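Local coordinates for structural polyprotein, VP3 (Israeli acute paralysis virus, PDB 5CDD), which probably serves as a structural component of the viral capsid, as one of the coat proteins cut from a longer structural polyprotein, at residues W228-H231 and E232-G236. Numbering follows the deposited sequence.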
# COMPACT_ATOMS: atom_id res chain seq x y z
N TRP B 228 -19.38 6.43 -57.29
CA TRP B 228 -18.23 7.07 -56.67
C TRP B 228 -17.60 6.30 -55.53
O TRP B 228 -16.38 6.28 -55.39
CB TRP B 228 -18.59 8.47 -56.16
CG TRP B 228 -17.36 9.25 -55.79
CD1 TRP B 228 -16.41 9.72 -56.65
CD2 TRP B 228 -16.95 9.65 -54.47
NE1 TRP B 228 -15.44 10.39 -55.95
CE2 TRP B 228 -15.75 10.37 -54.62
CE3 TRP B 228 -17.49 9.48 -53.19
CZ2 TRP B 228 -15.06 10.91 -53.52
CZ3 TRP B 228 -16.81 10.03 -52.10
CH2 TRP B 228 -15.61 10.74 -52.28
N ASN B 229 -18.42 5.68 -54.70
CA ASN B 229 -17.90 4.91 -53.57
C ASN B 229 -17.16 3.70 -54.10
O ASN B 229 -16.24 3.20 -53.47
CB ASN B 229 -19.03 4.45 -52.65
CG ASN B 229 -19.67 5.59 -51.90
OD1 ASN B 229 -18.99 6.36 -51.20
ND2 ASN B 229 -20.98 5.72 -52.03
N PHE B 230 -17.57 3.25 -55.28
CA PHE B 230 -16.95 2.10 -55.92
C PHE B 230 -15.48 2.40 -56.20
O PHE B 230 -14.61 1.61 -55.85
CB PHE B 230 -17.67 1.79 -57.23
CG PHE B 230 -17.05 0.65 -57.99
CD1 PHE B 230 -17.23 -0.66 -57.57
CD2 PHE B 230 -16.27 0.90 -59.11
CE1 PHE B 230 -16.62 -1.71 -58.25
CE2 PHE B 230 -15.66 -0.14 -59.80
CZ PHE B 230 -15.84 -1.45 -59.37
N HIS B 231 -15.22 3.54 -56.82
CA HIS B 231 -13.86 3.95 -57.15
C HIS B 231 -13.04 4.27 -55.91
O HIS B 231 -11.82 4.12 -55.92
CB HIS B 231 -13.89 5.16 -58.09
CG HIS B 231 -14.48 4.86 -59.43
ND1 HIS B 231 -13.92 3.94 -60.30
CD2 HIS B 231 -15.57 5.35 -60.06
CE1 HIS B 231 -14.65 3.88 -61.40
NE2 HIS B 231 -15.66 4.72 -61.28
N GLU B 232 -13.71 4.70 -54.85
CA GLU B 232 -13.04 5.04 -53.60
C GLU B 232 -12.74 3.82 -52.75
O GLU B 232 -12.28 3.94 -51.61
CB GLU B 232 -13.91 6.02 -52.80
CG GLU B 232 -14.07 7.38 -53.44
CD GLU B 232 -12.77 8.16 -53.46
OE1 GLU B 232 -12.26 8.50 -52.37
OE2 GLU B 232 -12.25 8.43 -54.57
N SER B 233 -12.98 2.63 -53.30
CA SER B 233 -12.76 1.40 -52.55
C SER B 233 -11.72 0.44 -53.13
O SER B 233 -11.59 -0.67 -52.61
CB SER B 233 -14.08 0.63 -52.43
OG SER B 233 -15.12 1.44 -51.92
N PHE B 234 -10.97 0.84 -54.15
CA PHE B 234 -10.02 -0.11 -54.72
C PHE B 234 -8.55 0.22 -54.97
O PHE B 234 -7.70 -0.64 -54.78
CB PHE B 234 -10.64 -0.70 -55.99
CG PHE B 234 -11.85 -1.54 -55.71
CD1 PHE B 234 -11.72 -2.78 -55.09
CD2 PHE B 234 -13.13 -1.08 -56.01
CE1 PHE B 234 -12.84 -3.54 -54.76
CE2 PHE B 234 -14.26 -1.83 -55.68
CZ PHE B 234 -14.11 -3.06 -55.05
N SER B 235 -8.23 1.43 -55.40
CA SER B 235 -6.82 1.81 -55.62
C SER B 235 -6.20 1.35 -56.94
O SER B 235 -5.13 1.81 -57.31
CB SER B 235 -5.93 1.29 -54.49
OG SER B 235 -5.42 -0.01 -54.79
N GLY B 236 -6.86 0.43 -57.63
CA GLY B 236 -6.31 -0.04 -58.89
C GLY B 236 -6.98 -1.30 -59.41
O GLY B 236 -8.08 -1.64 -58.97
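W228 and E232 sit one helical turn apart, joined by the bond from E232 N to W228 O (3.1 Å), and just beyond it S233 N reaches F230 O (3.2 Å), an i to i+3 bond. The i to i+4 pattern thus gives way to i to i+3 as the chain leaves helix 228-231, E232 being the first residue outside helical phi/psi, and the hydroxyl of S233 takes up N229 O. On the exposed side the glutamate lies across the indole: its CG sits over one face, 3.6 Å from the centroid of the six-membered ring in a CH-pi contact. Bent at chi2, the chain then lays its carboxylate nearly parallel to the ring, the planes 4° apart, with CD 3.6 Å from W228 CZ2. K215 offers OE1 a long, weak ion pair. S233 uses its hydroxyl as backbone groups use their N-H, giving OG to N229 O over 2.6 Å; the same oxygen is hydrogen-bonded to G218 N, which ties the helix end to a neighbouring loop. In this capsid protein, whose picorna-like (rhv) family has the jelly-roll fold, the turn runs on through S235 into strand 236-247, an inner strand of a four-stranded antiparallel sheet. On the buried side, F230 and F234 meet obliquely, planes at 58° and centroids 5.2 Å apart. F230 CG stands anti to its own nitrogen (chi1 177°), which carries the ring towards the following residues, where CE1 comes within 3.5 Å of F234 CE2. The F234 ring meanwhile turns its CD2 edge to F230 O, and Y98 packs against it from a loop. K162 of a neighbouring structural polyprotein chain packs on W228.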